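Local coordinates for 3-oxoacyl-[acyl-carrier protein] synthase (Thermus thermophilus, PDB 1UB7), which probably catalyses the condensation of acetyl-CoA with malonyl-acyl carrier protein that starts fatty acid synthesis, working as a homodimer, at residues 217-226 against 304-314; 113-121 against 173-181. All coordinates share one frame; numbering follows the deposited sequence.

Contact 1 of 2, residues 217-226 against 304-314; sequences FAVRVMNTAT and VSFGAGLTWAA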
loop_
_atom_site.group_PDB
_atom_site.type_symbol
_atom_site.label_atom_id
_atom_site.label_comp_id
_atom_site.label_asym_id
_atom_site.label_seq_id
_atom_site.Cartn_x
_atom_site.Cartn_y
_atom_site.Cartn_z
ATOM N N PHE A 217 -9.909 -4.120 -22.199
ATOM C CA PHE A 217 -9.789 -4.668 -20.844
ATOM C C PHE A 217 -10.966 -4.269 -19.941
ATOM O O PHE A 217 -11.713 -5.124 -19.449
ATOM C CB PHE A 217 -8.464 -4.182 -20.223
ATOM C CG PHE A 217 -8.325 -4.477 -18.749
ATOM C CD1 PHE A 217 -8.258 -5.791 -18.286
ATOM C CD2 PHE A 217 -8.276 -3.436 -17.822
ATOM C CE1 PHE A 217 -8.145 -6.062 -16.920
ATOM C CE2 PHE A 217 -8.166 -3.693 -16.461
ATOM C CZ PHE A 217 -8.100 -5.008 -16.005
ATOM N N ALA A 218 -11.118 -2.966 -19.728
ATOM C CA ALA A 218 -12.183 -2.433 -18.883
ATOM C C ALA A 218 -13.514 -3.105 -19.181
ATOM O O ALA A 218 -14.144 -3.695 -18.294
ATOM C CB ALA A 218 -12.310 -0.922 -19.089
ATOM N N VAL A 219 -13.920 -3.018 -20.444
ATOM C CA VAL A 219 -15.179 -3.580 -20.905
ATOM C C VAL A 219 -15.407 -5.033 -20.480
ATOM O O VAL A 219 -16.425 -5.347 -19.858
ATOM C CB VAL A 219 -15.282 -3.456 -22.445
ATOM C CG1 VAL A 219 -16.594 -4.041 -22.928
ATOM C CG2 VAL A 219 -15.183 -1.980 -22.853
ATOM N N ARG A 220 -14.462 -5.913 -20.800
ATOM C CA ARG A 220 -14.594 -7.321 -20.448
ATOM C C ARG A 220 -14.450 -7.583 -18.959
ATOM O O ARG A 220 -15.207 -8.367 -18.373
ATOM C CB ARG A 220 -13.568 -8.155 -21.215
ATOM C CG ARG A 220 -13.913 -8.311 -22.687
ATOM C CD ARG A 220 -12.785 -8.951 -23.469
ATOM N NE ARG A 220 -13.106 -9.038 -24.888
ATOM C CZ ARG A 220 -12.196 -9.148 -25.849
ATOM N NH1 ARG A 220 -10.906 -9.185 -25.539
ATOM N NH2 ARG A 220 -12.576 -9.218 -27.118
ATOM N N VAL A 221 -13.479 -6.926 -18.340
ATOM C CA VAL A 221 -13.267 -7.120 -16.917
ATOM C C VAL A 221 -14.467 -6.583 -16.134
ATOM O O VAL A 221 -15.110 -7.326 -15.384
ATOM C CB VAL A 221 -11.932 -6.448 -16.451
ATOM C CG1 VAL A 221 -12.194 -5.193 -15.621
ATOM C CG2 VAL A 221 -11.107 -7.451 -15.665
ATOM N N MET A 222 -14.789 -5.308 -16.332
ATOM C CA MET A 222 -15.909 -4.696 -15.627
ATOM C C MET A 222 -17.127 -5.607 -15.628
ATOM O O MET A 222 -17.799 -5.769 -14.608
ATOM C CB MET A 222 -16.281 -3.358 -16.264
ATOM C CG MET A 222 -15.565 -2.167 -15.668
ATOM S SD MET A 222 -16.022 -0.638 -16.492
ATOM C CE MET A 222 -17.778 -0.485 -16.019
ATOM N N ASN A 223 -17.394 -6.217 -16.776
ATOM C CA ASN A 223 -18.541 -7.090 -16.909
ATOM C C ASN A 223 -18.445 -8.413 -16.144
ATOM O O ASN A 223 -19.364 -8.763 -15.391
ATOM C CB ASN A 223 -18.812 -7.347 -18.388
ATOM C CG ASN A 223 -20.256 -7.694 -18.648
ATOM O OD1 ASN A 223 -20.673 -8.843 -18.487
ATOM N ND2 ASN A 223 -21.040 -6.688 -19.024
ATOM N N THR A 224 -17.346 -9.143 -16.333
ATOM C CA THR A 224 -17.144 -10.431 -15.650
ATOM C C THR A 224 -17.191 -10.248 -14.137
ATOM O O THR A 224 -17.971 -10.901 -13.431
ATOM C CB THR A 224 -15.768 -11.060 -16.008
ATOM O OG1 THR A 224 -15.689 -11.274 -17.422
ATOM C CG2 THR A 224 -15.576 -12.400 -15.285
ATOM N N ALA A 225 -16.340 -9.345 -13.657
ATOM C CA ALA A 225 -16.234 -9.033 -12.237
ATOM C C ALA A 225 -17.594 -8.738 -11.636
ATOM O O ALA A 225 -17.977 -9.323 -10.616
ATOM C CB ALA A 225 -15.314 -7.833 -12.039
ATOM N N THR A 226 -18.317 -7.830 -12.284
ATOM C CA THR A 226 -19.636 -7.428 -11.823
ATOM C C THR A 226 -20.546 -8.623 -11.611
ATOM O O THR A 226 -21.144 -8.777 -10.541
ATOM C CB THR A 226 -20.304 -6.480 -12.823
ATOM O OG1 THR A 226 -19.430 -5.378 -13.102
ATOM C CG2 THR A 226 -21.608 -5.948 -12.245
ATOM N N VAL A 304 -17.357 -1.405 -8.991
ATOM C CA VAL A 304 -16.476 -2.122 -9.882
ATOM C C VAL A 304 -15.461 -1.147 -10.463
ATOM O O VAL A 304 -15.798 0.001 -10.751
ATOM C CB VAL A 304 -17.295 -2.819 -11.022
ATOM C CG1 VAL A 304 -18.046 -1.780 -11.849
ATOM C CG2 VAL A 304 -16.372 -3.639 -11.916
ATOM N N SER A 305 -14.214 -1.598 -10.619
ATOM C CA SER A 305 -13.157 -0.744 -11.165
ATOM C C SER A 305 -12.055 -1.548 -11.857
ATOM O O SER A 305 -11.866 -2.734 -11.596
ATOM C CB SER A 305 -12.547 0.130 -10.056
ATOM O OG SER A 305 -11.501 0.958 -10.555
ATOM N N PHE A 306 -11.337 -0.873 -12.744
ATOM C CA PHE A 306 -10.258 -1.463 -13.525
ATOM C C PHE A 306 -9.173 -0.402 -13.562
ATOM O O PHE A 306 -9.459 0.767 -13.319
ATOM C CB PHE A 306 -10.721 -1.711 -14.964
ATOM C CG PHE A 306 -11.143 -0.447 -15.683
ATOM C CD1 PHE A 306 -12.459 0.024 -15.592
ATOM C CD2 PHE A 306 -10.209 0.315 -16.396
ATOM C CE1 PHE A 306 -12.840 1.241 -16.200
ATOM C CE2 PHE A 306 -10.579 1.534 -17.004
ATOM C CZ PHE A 306 -11.897 1.994 -16.903
ATOM N N GLY A 307 -7.945 -0.787 -13.891
ATOM C CA GLY A 307 -6.886 0.200 -13.952
ATOM C C GLY A 307 -5.497 -0.369 -14.148
ATOM O O GLY A 307 -5.336 -1.545 -14.521
ATOM N N ALA A 308 -4.491 0.466 -13.883
ATOM C CA ALA A 308 -3.095 0.057 -14.037
ATOM C C ALA A 308 -2.772 -1.139 -13.153
ATOM O O ALA A 308 -3.318 -1.298 -12.045
ATOM C CB ALA A 308 -2.161 1.208 -13.709
ATOM N N GLY A 309 -1.872 -1.974 -13.664
ATOM C CA GLY A 309 -1.448 -3.164 -12.956
ATOM C C GLY A 309 -0.998 -4.226 -13.938
ATOM O O GLY A 309 0.195 -4.515 -14.018
ATOM N N LEU A 310 -1.934 -4.796 -14.700
ATOM C CA LEU A 310 -3.348 -4.432 -14.625
ATOM C C LEU A 310 -4.028 -4.941 -13.353
ATOM O O LEU A 310 -3.639 -5.970 -12.779
ATOM C CB LEU A 310 -4.097 -4.939 -15.865
ATOM C CG LEU A 310 -3.598 -4.418 -17.226
ATOM C CD1 LEU A 310 -4.498 -4.967 -18.319
ATOM C CD2 LEU A 310 -3.598 -2.888 -17.268
ATOM N N THR A 311 -5.039 -4.186 -12.923
ATOM C CA THR A 311 -5.794 -4.481 -11.714
ATOM C C THR A 311 -7.274 -4.224 -11.959
ATOM O O THR A 311 -7.656 -3.354 -12.748
ATOM C CB THR A 311 -5.342 -3.563 -10.523
ATOM O OG1 THR A 311 -3.911 -3.485 -10.484
ATOM C CG2 THR A 311 -5.840 -4.116 -9.174
ATOM N N TRP A 312 -8.108 -4.979 -11.264
ATOM C CA TRP A 312 -9.549 -4.827 -11.382
ATOM C C TRP A 312 -10.159 -5.308 -10.068
ATOM O O TRP A 312 -9.566 -6.136 -9.362
ATOM C CB TRP A 312 -10.063 -5.658 -12.570
ATOM C CG TRP A 312 -9.926 -7.155 -12.403
ATOM C CD1 TRP A 312 -10.813 -8.004 -11.779
ATOM C CD2 TRP A 312 -8.836 -7.971 -12.844
ATOM N NE1 TRP A 312 -10.338 -9.297 -11.808
ATOM C CE2 TRP A 312 -9.125 -9.309 -12.452
ATOM C CE3 TRP A 312 -7.640 -7.709 -13.528
ATOM C CZ2 TRP A 312 -8.252 -10.386 -12.727
ATOM C CZ3 TRP A 312 -6.768 -8.781 -13.803
ATOM C CH2 TRP A 312 -7.083 -10.104 -13.399
ATOM N N ALA A 313 -11.336 -4.786 -9.738
ATOM C CA ALA A 313 -12.011 -5.170 -8.512
ATOM C C ALA A 313 -13.482 -4.812 -8.576
ATOM O O ALA A 313 -13.885 -3.933 -9.334
ATOM C CB ALA A 313 -11.369 -4.476 -7.326
ATOM N N ALA A 314 -14.274 -5.499 -7.764
ATOM C CA ALA A 314 -15.702 -5.276 -7.706
ATOM C C ALA A 314 -16.223 -5.729 -6.348
ATOM O O ALA A 314 -15.692 -6.665 -5.740
ATOM C CB ALA A 314 -16.393 -6.053 -8.815
#
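Ala218 sets its methyl squarely over the middle of the Phe306 ring, CB 3.4 Å from the centroid and 1° off the normal, the first of three CH-pi contacts that carry the packing of helix 217-226 on the hairpin 304-314. A small residue suits this place because the flat ring lies so close to the helix. Leu310 lays CD1 over one face of the Phe217 ring, 3.8 Å from its centroid. One turn on from Phe217, Val221 puts CG2 over the five-membered ring of Trp312, nearer the rim than the centre.

Phe217 reaches the underside of the hairpin, edge-on to the backbone at Gly307 N and Thr311 O, because its CG stands anti to the backbone N (chi1 170°). Its CZ is 3.7 Å from Trp312 CE3, while CE2 packs on CB of Phe306. A serine here would probably leave the Leu310 methyl and Trp312 CE3 without their apolar partner and open a gap at the turn end of the hairpin.

A Met-aromatic contact adds to this: Met222 SD sits obliquely to the Phe306 ring, 3.7 Å from Phe306 CE1. Further along the helix small residues meet, Ala225 CB touching Ala314 CB at 3.8 Å, while CG2 of Val304 lies against the helix near Met222.

The helix lies along the antiparallel pair, inclined at 33° to strand 311-314. This is the helix-on-sheet layering of the thiolase fold, and here it backs Phe306, whose ring also meets that of His246, a predicted active-site residue.

Contact 2 of 2, residues 113-121 against 173-181; sequences WIYALAQAH and FRSFVLGAD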
loop_
_atom_site.group_PDB
_atom_site.type_symbol
_atom_site.label_atom_id
_atom_site.label_comp_id
_atom_site.label_asym_id
_atom_site.label_seq_id
_atom_site.Cartn_x
_atom_site.Cartn_y
_atom_site.Cartn_z
ATOM N N TRP A 113 -9.142 1.844 -4.170
ATOM C CA TRP A 113 -10.132 2.107 -3.134
ATOM C C TRP A 113 -10.969 0.890 -2.778
ATOM O O TRP A 113 -11.245 0.644 -1.591
ATOM C CB TRP A 113 -11.052 3.253 -3.542
ATOM C CG TRP A 113 -11.839 3.783 -2.379
ATOM C CD1 TRP A 113 -11.346 4.448 -1.309
ATOM C CD2 TRP A 113 -13.259 3.692 -2.176
ATOM N NE1 TRP A 113 -12.360 4.789 -0.448
ATOM C CE2 TRP A 113 -13.547 4.340 -0.958
ATOM C CE3 TRP A 113 -14.314 3.127 -2.909
ATOM C CZ2 TRP A 113 -14.844 4.447 -0.452
ATOM C CZ3 TRP A 113 -15.607 3.230 -2.406
ATOM C CH2 TRP A 113 -15.859 3.890 -1.185
ATOM N N ILE A 114 -11.387 0.141 -3.797
ATOM C CA ILE A 114 -12.169 -1.071 -3.561
ATOM C C ILE A 114 -11.247 -2.085 -2.878
ATOM O O ILE A 114 -11.687 -2.856 -2.012
ATOM C CB ILE A 114 -12.705 -1.666 -4.866
ATOM C CG1 ILE A 114 -13.594 -0.648 -5.580
ATOM C CG2 ILE A 114 -13.523 -2.893 -4.562
ATOM C CD1 ILE A 114 -14.169 -1.166 -6.885
ATOM N N TYR A 115 -9.980 -2.094 -3.299
ATOM C CA TYR A 115 -8.967 -2.956 -2.698
ATOM C C TYR A 115 -8.903 -2.579 -1.206
ATOM O O TYR A 115 -8.917 -3.445 -0.328
ATOM C CB TYR A 115 -7.608 -2.694 -3.352
ATOM C CG TYR A 115 -7.212 -3.718 -4.379
ATOM C CD1 TYR A 115 -8.057 -4.028 -5.452
ATOM C CD2 TYR A 115 -6.003 -4.410 -4.269
ATOM C CE1 TYR A 115 -7.706 -5.004 -6.387
ATOM C CE2 TYR A 115 -5.643 -5.391 -5.200
ATOM C CZ TYR A 115 -6.500 -5.678 -6.255
ATOM O OH TYR A 115 -6.142 -6.617 -7.186
ATOM N N ALA A 116 -8.864 -1.276 -0.923
ATOM C CA ALA A 116 -8.813 -0.808 0.470
ATOM C C ALA A 116 -10.060 -1.200 1.273
ATOM O O ALA A 116 -9.978 -1.462 2.477
ATOM C CB ALA A 116 -8.632 0.708 0.514
ATOM N N LEU A 117 -11.214 -1.221 0.612
ATOM C CA LEU A 117 -12.454 -1.575 1.288
ATOM C C LEU A 117 -12.382 -3.037 1.686
ATOM O O LEU A 117 -12.782 -3.404 2.793
ATOM C CB LEU A 117 -13.681 -1.325 0.378
ATOM C CG LEU A 117 -14.035 0.137 0.035
ATOM C CD1 LEU A 117 -15.200 0.181 -0.944
ATOM C CD2 LEU A 117 -14.392 0.903 1.313
ATOM N N ALA A 118 -11.861 -3.865 0.782
ATOM C CA ALA A 118 -11.734 -5.289 1.047
ATOM C C ALA A 118 -10.756 -5.477 2.198
ATOM O O ALA A 118 -11.021 -6.235 3.141
ATOM C CB ALA A 118 -11.243 -6.016 -0.194
ATOM N N GLN A 119 -9.630 -4.777 2.136
ATOM C CA GLN A 119 -8.643 -4.880 3.211
ATOM C C GLN A 119 -9.214 -4.395 4.545
ATOM O O GLN A 119 -8.926 -4.968 5.606
ATOM C CB GLN A 119 -7.384 -4.079 2.867
ATOM C CG GLN A 119 -6.249 -4.929 2.320
ATOM C CD GLN A 119 -5.656 -5.906 3.351
ATOM O OE1 GLN A 119 -4.894 -6.791 2.981
ATOM N NE2 GLN A 119 -5.993 -5.736 4.641
ATOM N N ALA A 120 -10.019 -3.336 4.486
ATOM C CA ALA A 120 -10.632 -2.785 5.681
ATOM C C ALA A 120 -11.582 -3.815 6.257
ATOM O O ALA A 120 -11.594 -4.060 7.471
ATOM C CB ALA A 120 -11.368 -1.535 5.351
ATOM N N HIS A 121 -12.363 -4.422 5.374
ATOM C CA HIS A 121 -13.309 -5.463 5.754
ATOM C C HIS A 121 -12.574 -6.580 6.523
ATOM O O HIS A 121 -12.985 -6.968 7.627
ATOM C CB HIS A 121 -13.966 -6.038 4.495
ATOM C CG HIS A 121 -14.772 -7.280 4.740
ATOM N ND1 HIS A 121 -16.009 -7.261 5.353
ATOM C CD2 HIS A 121 -14.509 -8.583 4.470
ATOM C CE1 HIS A 121 -16.470 -8.497 5.451
ATOM N NE2 HIS A 121 -15.578 -9.318 4.924
ATOM N N PHE A 173 -20.949 -5.523 3.492
ATOM C CA PHE A 173 -20.325 -6.167 2.350
ATOM C C PHE A 173 -20.777 -7.622 2.170
ATOM O O PHE A 173 -20.801 -8.410 3.125
ATOM C CB PHE A 173 -18.817 -6.074 2.504
ATOM C CG PHE A 173 -18.278 -4.701 2.230
ATOM C CD1 PHE A 173 -18.315 -4.172 0.936
ATOM C CD2 PHE A 173 -17.751 -3.919 3.263
ATOM C CE1 PHE A 173 -17.836 -2.886 0.678
ATOM C CE2 PHE A 173 -17.274 -2.635 3.012
ATOM C CZ PHE A 173 -17.315 -2.116 1.717
ATOM N N ARG A 174 -21.143 -7.972 0.942
ATOM C CA ARG A 174 -21.605 -9.320 0.660
ATOM C C ARG A 174 -20.607 -10.093 -0.181
ATOM O O ARG A 174 -20.583 -11.320 -0.151
ATOM C CB ARG A 174 -22.962 -9.275 -0.042
ATOM C CG ARG A 174 -24.027 -8.566 0.774
ATOM C CD ARG A 174 -25.407 -8.767 0.196
ATOM N NE ARG A 174 -25.781 -10.176 0.213
ATOM C CZ ARG A 174 -26.980 -10.634 -0.128
ATOM N NH1 ARG A 174 -27.927 -9.789 -0.512
ATOM N NH2 ARG A 174 -27.230 -11.937 -0.086
ATOM N N SER A 175 -19.776 -9.375 -0.927
ATOM C CA SER A 175 -18.779 -10.027 -1.758
ATOM C C SER A 175 -17.716 -9.067 -2.250
ATOM O O SER A 175 -17.891 -7.846 -2.229
ATOM C CB SER A 175 -19.442 -10.679 -2.973
ATOM O OG SER A 175 -20.003 -9.690 -3.820
ATOM N N PHE A 176 -16.613 -9.650 -2.703
ATOM C CA PHE A 176 -15.484 -8.909 -3.250
ATOM C C PHE A 176 -14.879 -9.789 -4.336
ATOM O O PHE A 176 -14.747 -11.005 -4.165
ATOM C CB PHE A 176 -14.380 -8.667 -2.195
ATOM C CG PHE A 176 -14.713 -7.626 -1.152
ATOM C CD1 PHE A 176 -14.617 -6.267 -1.447
ATOM C CD2 PHE A 176 -15.096 -8.017 0.140
ATOM C CE1 PHE A 176 -14.899 -5.296 -0.466
ATOM C CE2 PHE A 176 -15.384 -7.065 1.134
ATOM C CZ PHE A 176 -15.287 -5.698 0.830
ATOM N N VAL A 177 -14.535 -9.171 -5.456
ATOM C CA VAL A 177 -13.873 -9.860 -6.539
ATOM C C VAL A 177 -12.704 -8.935 -6.799
ATOM O O VAL A 177 -12.897 -7.765 -7.137
ATOM C CB VAL A 177 -14.772 -9.982 -7.793
ATOM C CG1 VAL A 177 -13.952 -10.481 -8.988
ATOM C CG2 VAL A 177 -15.915 -10.953 -7.506
ATOM N N LEU A 178 -11.493 -9.448 -6.606
ATOM C CA LEU A 178 -10.281 -8.654 -6.793
ATOM C C LEU A 178 -9.291 -9.413 -7.660
ATOM O O LEU A 178 -9.170 -10.633 -7.551
ATOM C CB LEU A 178 -9.618 -8.369 -5.437
ATOM C CG LEU A 178 -10.410 -7.812 -4.249
ATOM C CD1 LEU A 178 -9.489 -7.802 -3.056
ATOM C CD2 LEU A 178 -10.940 -6.400 -4.525
ATOM N N GLY A 179 -8.558 -8.694 -8.496
ATOM C CA GLY A 179 -7.591 -9.361 -9.343
ATOM C C GLY A 179 -6.532 -8.469 -9.956
ATOM O O GLY A 179 -6.648 -7.241 -9.956
ATOM N N ALA A 180 -5.492 -9.098 -10.488
ATOM C CA ALA A 180 -4.398 -8.378 -11.111
ATOM C C ALA A 180 -3.781 -9.199 -12.238
ATOM O O ALA A 180 -3.952 -10.421 -12.328
ATOM C CB ALA A 180 -3.318 -8.048 -10.061
ATOM N N ASP A 181 -3.057 -8.508 -13.102
ATOM C CA ASP A 181 -2.372 -9.156 -14.198
ATOM C C ASP A 181 -1.283 -8.212 -14.669
ATOM O O ASP A 181 -1.514 -7.360 -15.524
ATOM C CB ASP A 181 -3.336 -9.472 -15.336
ATOM C CG ASP A 181 -2.678 -10.279 -16.428
ATOM O OD1 ASP A 181 -1.673 -9.791 -16.980
ATOM O OD2 ASP A 181 -3.153 -11.398 -16.725
#
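Ala118 offers its backbone side to one face of the Phe176 ring, and this aromatic packing is the middle of the contact between helix 113-121 and strand 173-180. Ala118 CA lies 3.7 Å from the centroid of the Phe176 ring, and the alanine methyl rests beside it on the same ring. With only a methyl at this position, the helix can settle directly on the ring. One turn on, His121 lays a face of its imidazole over Phe176 CE2, which is 3.7 Å from His121 CG; the two planes are inclined at 47°, neither stacked nor edge-to-face. A first torsion of 170° swings the imidazole away from its own backbone N and onto the phenylalanine, and its ND1 is hydrogen-bonded to Ser2 OG.

Apolar contacts of the leucines extend the seam both ways. Leu117 CB meets the outer end of Phe173 at CZ, 4.0 Å away. Leu178 splits its two methyls: CD1 packs 3.8 Å from Ala118 CB, and CD2 lies 3.8 Å from Tyr115 CD1, the leucine and tyrosine side chains running alongside one another but pointing contrary ways.

The polar link across the contact is weak. Tyr115 turns its hydroxyl back to the strand, OH donating to Gly179 O at 2.9 Å near the plane of the phenol ring, although the place of this oxygen in the model is not certain.

Ala118 and Leu178 also pack on the second subunit, so the seam runs into the dimer interface. A helix layered on the outermost strand of its sheet within this chain fits the alpha-beta thiolase fold, in which helix 112-125 follows the predicted nucleophile, Cys110.

How the contacts relate
Both contacts are largely buried and centre on the same four-stranded mixed sheet, where strands 311-318 and 172-180 are neighbours. Ala314 N lies 2.7 Å from Val177 O and Leu310 O 2.6 Å from Asp181 N, both probable hydrogen bonds that tie the strands together. Helix 211-233 of contact 1 and helix 112-125 of contact 2 cover opposite faces of the sheet: Val177 turns to the first, while Phe176 and Leu178 turn to the second. Contact 1 has no hydrogen bond across its segments, is held mainly by apolar packing and borders predicted catalytic His246. Contact 2 adds a weak hydroxyl bond and a histidine, and engages the second subunit more widely.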